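Side-chain contacts in CHAD domain (Ricinus communis, PDB 6QV5), which probably binds inorganic polyphosphate through its all-helical CHAD fold and carries a zinc ion in the crystal: residues L38-I41 / Q42-V46; G51-P54 / E55-H58; D197-S200 / A201-R205. All blocks are in the same frame, centred on the assembly; numbering follows the deposited sequence. Where two conformers were deposited one is given.

Following the chain from the N terminus, contact 1 comes first: residues 38-46 span the C-terminal end of helix 26-42 and the turn into the short helix 45-50. Contact 2, residues 51-58, leaves helix 45-50 and starts helix 54-73. The two thus close the connections flanking helix 45-50 and join helices 26-42 and 54-73; their centres are about 12 Å apart, and the side chain of Asn44 packs on the backbone of Thr56. Contact 3, residues 197-205, begins a later helix, 198-217, on the opposite side of the chain's centre, about 30 Å from contact 1, centre to centre. The three follow in series; none nests within or crosses another.

Contact 1. Residues L38-I41 / Q42-V46; sequences LEHI and QRNEV
The C-terminal end of helix 26-42 is where these side chains meet, with Asn44 folding back on His40 and Arg43 lying beside Glu39. The amide of Asn44 gives ND2 to the backbone O of His40 at 2.8 Å, nearly along the C=O axis, and the acceptor lies close to the amide plane. With the N-H...O angle at 147°, the bond is moderately bent. The first torsion of Asn44 (chi1 -74°) sets CG beside its own backbone N, which brings the amide back to the carbonyl of His40. There it crosses the His40 ring, ring and amide planes 61° apart and CD2 of His40 4.0 Å from ND2 of Asn44. The same ND2 also donates to the O of Phe13, so the amide ties the helix end to the N-terminal loop.

The helical ladder runs out here: Gln42 N bonds to Leu38 O and Arg43 N to Glu39 O, each at 2.9 Å, whereas Asn44 N reaches Ile41 O only weakly, at 3.3 Å. A type I beta turn from Gln42 to Glu45 then leads into helix 45-50.

On the outer side, Glu39 and Arg43 run alongside each other and point the same way. Their contact is aliphatic, with Glu39 CG and Arg43 CG 3.8 Å apart. Glu39 OE2 stays 5.2 Å from Arg43 NE, too far for a salt bridge.

The His40 ring is held by Gln59, which bonds to NE2, and weakly by Arg66 at ND1. Ile41 touches Met60 and Leu67 of helix 54-73 and Tyr149 and Met153 of helix 147-163, while the Glu45 carboxylate takes a hydrogen bond from Tyr149.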
loop_
_atom_site.group_PDB
_atom_site.type_symbol
_atom_site.label_atom_id
_atom_site.label_comp_id
_atom_site.label_asym_id
_atom_site.label_seq_id
_atom_site.Cartn_x
_atom_site.Cartn_y
_atom_site.Cartn_z
ATOM N N LEU A 38 13.351 1.914 3.139
ATOM C CA LEU A 38 14.026 0.796 3.804
ATOM C C LEU A 38 13.994 0.934 5.323
ATOM O O LEU A 38 13.815 -0.072 6.003
ATOM C CB LEU A 38 15.464 0.607 3.292
ATOM C CG LEU A 38 15.622 0.107 1.847
ATOM C CD1 LEU A 38 17.029 0.368 1.335
ATOM C CD2 LEU A 38 15.274 -1.373 1.717
ATOM N N GLU A 39 14.117 2.176 5.849
ATOM C CA GLU A 39 14.044 2.472 7.288
ATOM C C GLU A 39 12.628 2.178 7.809
ATOM O O GLU A 39 12.485 1.598 8.885
ATOM C CB GLU A 39 14.443 3.932 7.573
ATOM C CG GLU A 39 14.471 4.306 9.050
ATOM C CD GLU A 39 14.495 5.791 9.369
ATOM O OE1 GLU A 39 13.782 6.568 8.693
ATOM O OE2 GLU A 39 15.218 6.175 10.316
ATOM N N HIS A 40 11.593 2.542 7.021
ATOM C CA HIS A 40 10.176 2.321 7.336
ATOM C C HIS A 40 9.862 0.820 7.485
ATOM O O HIS A 40 9.056 0.444 8.335
ATOM C CB HIS A 40 9.283 2.987 6.267
ATOM C CG HIS A 40 7.830 3.114 6.627
ATOM N ND1 HIS A 40 6.881 3.426 5.669
ATOM C CD2 HIS A 40 7.209 2.986 7.825
ATOM C CE1 HIS A 40 5.721 3.457 6.304
ATOM N NE2 HIS A 40 5.868 3.202 7.604
ATOM N N ILE A 41 10.541 -0.029 6.692
ATOM C CA ILE A 41 10.411 -1.489 6.727
ATOM C C ILE A 41 11.187 -2.059 7.934
ATOM O O ILE A 41 10.600 -2.777 8.748
ATOM C CB ILE A 41 10.879 -2.122 5.374
ATOM C CG1 ILE A 41 10.022 -1.626 4.189
ATOM C CG2 ILE A 41 10.895 -3.660 5.434
ATOM C CD1 ILE A 41 10.683 -1.703 2.812
ATOM N N GLN A 42 12.501 -1.720 8.023
ATOM C CA GLN A 42 13.443 -2.177 9.051
ATOM C C GLN A 42 13.016 -1.859 10.493
ATOM O O GLN A 42 13.113 -2.729 11.358
ATOM C CB GLN A 42 14.851 -1.622 8.752
ATOM C CG GLN A 42 15.953 -2.068 9.711
ATOM C CD GLN A 42 16.235 -1.051 10.794
ATOM O OE1 GLN A 42 16.562 0.114 10.529
ATOM N NE2 GLN A 42 16.124 -1.473 12.043
ATOM N N ARG A 43 12.577 -0.617 10.762
ATOM C CA ARG A 43 12.194 -0.194 12.117
ATOM C C ARG A 43 10.921 -0.868 12.668
ATOM O O ARG A 43 10.596 -0.675 13.844
ATOM C CB ARG A 43 12.097 1.337 12.218
ATOM C CG ARG A 43 13.423 2.082 11.999
ATOM C CD ARG A 43 14.361 2.034 13.195
ATOM N NE ARG A 43 13.945 2.954 14.254
ATOM C CZ ARG A 43 13.872 2.632 15.542
ATOM N NH1 ARG A 43 14.182 1.406 15.947
ATOM N NH2 ARG A 43 13.484 3.533 16.435
ATOM N N ASN A 44 10.238 -1.690 11.847
ATOM C CA ASN A 44 9.041 -2.429 12.251
ATOM C C ASN A 44 9.285 -3.945 12.391
ATOM O O ASN A 44 8.419 -4.642 12.916
ATOM C CB ASN A 44 7.867 -2.125 11.317
ATOM C CG ASN A 44 7.265 -0.763 11.544
ATOM O OD1 ASN A 44 6.652 -0.489 12.581
ATOM N ND2 ASN A 44 7.422 0.124 10.578
ATOM N N GLU A 45 10.477 -4.432 11.965
ATOM C CA GLU A 45 10.929 -5.835 11.992
ATOM C C GLU A 45 10.640 -6.599 13.283
ATOM O O GLU A 45 9.928 -7.604 13.245
ATOM C CB GLU A 45 12.436 -5.919 11.714
ATOM C CG GLU A 45 12.823 -5.905 10.252
ATOM C CD GLU A 45 14.318 -5.893 9.991
ATOM O OE1 GLU A 45 15.083 -6.422 10.829
ATOM O OE2 GLU A 45 14.725 -5.362 8.933
ATOM N N VAL A 46 11.237 -6.146 14.409
ATOM C CA VAL A 46 11.157 -6.758 15.744
ATOM C C VAL A 46 9.704 -6.937 16.213
ATOM O O VAL A 46 9.337 -8.028 16.653
ATOM C CB VAL A 46 12.031 -5.989 16.782
ATOM C CG1 VAL A 46 12.026 -6.680 18.144
ATOM C CG2 VAL A 46 13.465 -5.817 16.282
#

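Contact 2. Residues G51-P54 / E55-H58; sequences GHDP and ETLH. With ZN (zinc ion), chain B.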
loop_
_atom_site.group_PDB
_atom_site.type_symbol
_atom_site.label_atom_id
_atom_site.label_comp_id
_atom_site.label_asym_id
_atom_site.label_seq_id
_atom_site.Cartn_x
_atom_site.Cartn_y
_atom_site.Cartn_z
ATOM N N GLY A 51 5.618 -9.618 18.226
ATOM C CA GLY A 51 4.248 -9.271 18.604
ATOM C C GLY A 51 3.147 -9.624 17.624
ATOM O O GLY A 51 3.386 -10.286 16.610
ATOM N N HIS A 52 1.915 -9.180 17.948
ATOM C CA HIS A 52 0.697 -9.381 17.154
ATOM C C HIS A 52 -0.063 -8.063 16.915
ATOM O O HIS A 52 -1.223 -8.087 16.493
ATOM C CB HIS A 52 -0.215 -10.438 17.805
ATOM C CG HIS A 52 0.207 -11.842 17.526
ATOM N ND1 HIS A 52 -0.215 -12.510 16.391
ATOM C CD2 HIS A 52 1.007 -12.662 18.245
ATOM C CE1 HIS A 52 0.339 -13.709 16.455
ATOM N NE2 HIS A 52 1.083 -13.847 17.553
ATOM N N ASP A 53 0.609 -6.916 17.163
ATOM C CA ASP A 53 0.060 -5.568 16.977
ATOM C C ASP A 53 -0.270 -5.345 15.489
ATOM O O ASP A 53 0.613 -5.520 14.646
ATOM C CB ASP A 53 1.058 -4.506 17.485
ATOM C CG ASP A 53 0.499 -3.107 17.703
ATOM O OD1 ASP A 53 -0.180 -2.583 16.788
ATOM O OD2 ASP A 53 0.770 -2.520 18.772
ATOM N N PRO A 54 -1.531 -4.992 15.141
ATOM C CA PRO A 54 -1.873 -4.805 13.719
ATOM C C PRO A 54 -1.231 -3.588 13.052
ATOM O O PRO A 54 -0.939 -3.648 11.860
ATOM C CB PRO A 54 -3.402 -4.717 13.727
ATOM C CG PRO A 54 -3.747 -4.229 15.081
ATOM C CD PRO A 54 -2.706 -4.776 16.013
ATOM N N GLU A 55 -1.007 -2.498 13.814
ATOM C CA GLU A 55 -0.417 -1.248 13.323
ATOM C C GLU A 55 1.052 -1.402 12.899
ATOM O O GLU A 55 1.451 -0.817 11.889
ATOM C CB GLU A 55 -0.606 -0.112 14.349
ATOM C CG GLU A 55 -0.224 1.286 13.863
ATOM C CD GLU A 55 -0.868 1.807 12.588
ATOM O OE1 GLU A 55 -2.059 1.508 12.342
ATOM O OE2 GLU A 55 -0.175 2.532 11.839
ATOM N N THR A 56 1.840 -2.192 13.659
ATOM C CA THR A 56 3.258 -2.462 13.374
ATOM C C THR A 56 3.392 -3.206 12.042
ATOM O O THR A 56 4.267 -2.876 11.241
ATOM C CB THR A 56 3.921 -3.222 14.533
ATOM O OG1 THR A 56 3.294 -4.495 14.684
ATOM C CG2 THR A 56 3.871 -2.454 15.852
ATOM N N LEU A 57 2.491 -4.186 11.802
ATOM C CA LEU A 57 2.411 -4.970 10.568
ATOM C C LEU A 57 1.917 -4.076 9.417
ATOM O O LEU A 57 2.443 -4.171 8.304
ATOM C CB LEU A 57 1.488 -6.190 10.775
ATOM C CG LEU A 57 1.108 -7.039 9.550
ATOM C CD1 LEU A 57 2.295 -7.832 9.018
ATOM C CD2 LEU A 57 -0.030 -7.978 9.886
ATOM N N HIS A 58 0.921 -3.201 9.698
ATOM C CA HIS A 58 0.357 -2.250 8.735
ATOM C C HIS A 58 1.450 -1.299 8.237
ATOM O O HIS A 58 1.602 -1.140 7.026
ATOM C CB HIS A 58 -0.824 -1.472 9.355
ATOM C CG HIS A 58 -1.443 -0.435 8.461
ATOM N ND1 HIS A 58 -1.944 0.747 8.977
ATOM C CD2 HIS A 58 -1.624 -0.436 7.117
ATOM C CE1 HIS A 58 -2.412 1.422 7.939
ATOM N NE2 HIS A 58 -2.237 0.752 6.799
HETATM ZN ZN ZN B . 1.892 -15.699 18.490
#
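Thr56 OG1 donates to the backbone O of Asp53 at 2.9 Å, and Glu55 N donates to OD1 of the Asp53 side chain at 3.1 Å. The hydroxyl comes from above the carbonyl plane of Asp53, 37° out of it. With chi1 at 63°, OG1 of Thr56 sits between its own backbone N and carbonyl carbon, the position from which it can turn back to the residue before the helix. The carboxylate bond is bent, at 137°, and uses the anti lone pair of OD1. Asp53 O takes a further hydrogen bond from Arg137, which also bonds weakly to Thr56 OG1.

Asp53 is thus the N-cap of helix 54-73, and its carboxylate, probably charged, would be favoured by the partial positive charge at the helix start. Pro54 opens the first turn, its O accepting from His58 N at 2.9 Å. Across this turn, OE1 of Glu55 meets the edge of the His58 ring in its plane, a straight but weak bond from ND1 at 3.5 Å, while OE2 of Glu55 accepts from Gln59.

Asp53 and Thr56 cross at about a right angle, CB of Asp53 lying 3.8 Å from CG2 of Thr56. Leu57 touches Ala98 of helix 82-108 and Val48 of helix 45-50, and in the loop just before the cap His52 binds the zinc ion through NE2 at 2.2 Å, with His138 of helix 122-145 as the other protein ligand.

Contact 3. Residues D197-S200 / A201-R205; sequences DAAS and AHRTR
The backbone turns from an extended Asp197 into helix 198-217, whose early backbone bonds run from His202 N to Ala198 O (3.1 Å) and from Thr204 N to Ser200 O (3.2 Å). Asp197 is the N-cap: its OD2 accepts from Ser200 N at 2.9 Å, nearly head-on to the oxygen, and from Ser200 OG at 3.0 Å, from above the carboxylate plane. A chi1 of -61° keeps OG of Ser200 beside its own backbone N, close enough for the hydroxyl to share the oxygen that the N-H already uses.

One turn on, Arg203 curls back over the helix start. Its chain bends at chi3 (-78°), and NE donates to Ala199 O at 3.3 Å from well above the carbonyl plane (C=O...N angle 111°), while the oxygen lies near the guanidinium plane. This carbonyl also receives Arg203 N, the two donors reaching it from opposite faces. The charged ends of Arg203 and Asp197 remain apart, NH2 to OD2 at 5.0 Å. Ser200 O is gripped twice as well, by Thr204 N and by Thr204 OG1, the latter at 2.9 Å and again from the other face.

Arg189, from the preceding helix 171-192, donates to Arg203 O. Ala201, Thr204 and Arg205 pack against Leu241, setting the start of helix 198-217 on helix 224-260.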
loop_
_atom_site.group_PDB
_atom_site.type_symbol
_atom_site.label_atom_id
_atom_site.label_comp_id
_atom_site.label_asym_id
_atom_site.label_seq_id
_atom_site.Cartn_x
_atom_site.Cartn_y
_atom_site.Cartn_z
ATOM N N ASP A 197 -17.060 -2.014 -12.426
ATOM C CA ASP A 197 -15.876 -2.505 -13.132
ATOM C C ASP A 197 -14.705 -2.567 -12.151
ATOM O O ASP A 197 -14.244 -1.529 -11.672
ATOM C CB ASP A 197 -15.547 -1.619 -14.348
ATOM C CG ASP A 197 -14.569 -2.253 -15.317
ATOM O OD1 ASP A 197 -15.024 -2.802 -16.343
ATOM O OD2 ASP A 197 -13.350 -2.200 -15.050
ATOM N N ALA A 198 -14.256 -3.792 -11.830
ATOM C CA ALA A 198 -13.167 -4.049 -10.885
ATOM C C ALA A 198 -11.795 -3.590 -11.388
ATOM O O ALA A 198 -11.010 -3.078 -10.592
ATOM C CB ALA A 198 -13.127 -5.524 -10.517
ATOM N N ALA A 199 -11.510 -3.775 -12.695
ATOM C CA ALA A 199 -10.238 -3.408 -13.328
ATOM C C ALA A 199 -9.987 -1.896 -13.363
ATOM O O ALA A 199 -8.861 -1.465 -13.101
ATOM C CB ALA A 199 -10.161 -3.991 -14.732
ATOM N N SER A 200 -11.028 -1.099 -13.681
ATOM C CA SER A 200 -10.947 0.362 -13.751
ATOM C C SER A 200 -10.852 1.006 -12.365
ATOM O O SER A 200 -10.091 1.960 -12.197
ATOM C CB SER A 200 -12.129 0.931 -14.529
ATOM O OG SER A 200 -12.136 0.456 -15.865
ATOM N N ALA A 201 -11.619 0.483 -11.379
ATOM C CA ALA A 201 -11.636 0.972 -9.996
ATOM C C ALA A 201 -10.301 0.720 -9.287
ATOM O O ALA A 201 -9.856 1.570 -8.513
ATOM C CB ALA A 201 -12.774 0.327 -9.222
ATOM N N HIS A 202 -9.665 -0.440 -9.565
ATOM C CA HIS A 202 -8.366 -0.839 -9.013
ATOM C C HIS A 202 -7.250 0.050 -9.578
ATOM O O HIS A 202 -6.356 0.447 -8.828
ATOM C CB HIS A 202 -8.097 -2.334 -9.283
ATOM C CG HIS A 202 -6.657 -2.739 -9.191
ATOM N ND1 HIS A 202 -6.029 -2.903 -7.970
ATOM C CD2 HIS A 202 -5.769 -2.997 -10.180
ATOM C CE1 HIS A 202 -4.784 -3.253 -8.253
ATOM N NE2 HIS A 202 -4.580 -3.320 -9.569
ATOM N N ARG A 203 -7.316 0.361 -10.894
ATOM C CA ARG A 203 -6.356 1.218 -11.598
ATOM C C ARG A 203 -6.352 2.640 -11.036
ATOM O O ARG A 203 -5.282 3.231 -10.894
ATOM C CB ARG A 203 -6.640 1.237 -13.108
ATOM C CG ARG A 203 -5.908 0.146 -13.878
ATOM C CD ARG A 203 -6.129 0.267 -15.375
ATOM N NE ARG A 203 -7.443 -0.235 -15.778
ATOM C CZ ARG A 203 -7.999 -0.026 -16.967
ATOM N NH1 ARG A 203 -7.364 0.689 -17.889
ATOM N NH2 ARG A 203 -9.196 -0.524 -17.244
ATOM N N THR A 204 -7.545 3.172 -10.693
ATOM C CA THR A 204 -7.723 4.506 -10.112
ATOM C C THR A 204 -7.140 4.539 -8.690
ATOM O O THR A 204 -6.426 5.491 -8.359
ATOM C CB THR A 204 -9.205 4.933 -10.181
ATOM O OG1 THR A 204 -9.676 4.776 -11.522
ATOM C CG2 THR A 204 -9.430 6.376 -9.731
ATOM N N ARG A 205 -7.437 3.490 -7.873
ATOM C CA ARG A 205 -6.974 3.334 -6.494
ATOM C C ARG A 205 -5.435 3.296 -6.411
ATOM O O ARG A 205 -4.852 3.904 -5.511
ATOM C CB ARG A 205 -7.603 2.065 -5.889
ATOM C CG ARG A 205 -7.363 1.851 -4.395
ATOM C CD ARG A 205 -8.237 0.742 -3.819
ATOM N NE ARG A 205 -8.119 -0.522 -4.554
ATOM C CZ ARG A 205 -7.232 -1.473 -4.283
ATOM N NH1 ARG A 205 -6.369 -1.323 -3.285
ATOM N NH2 ARG A 205 -7.200 -2.584 -5.007
#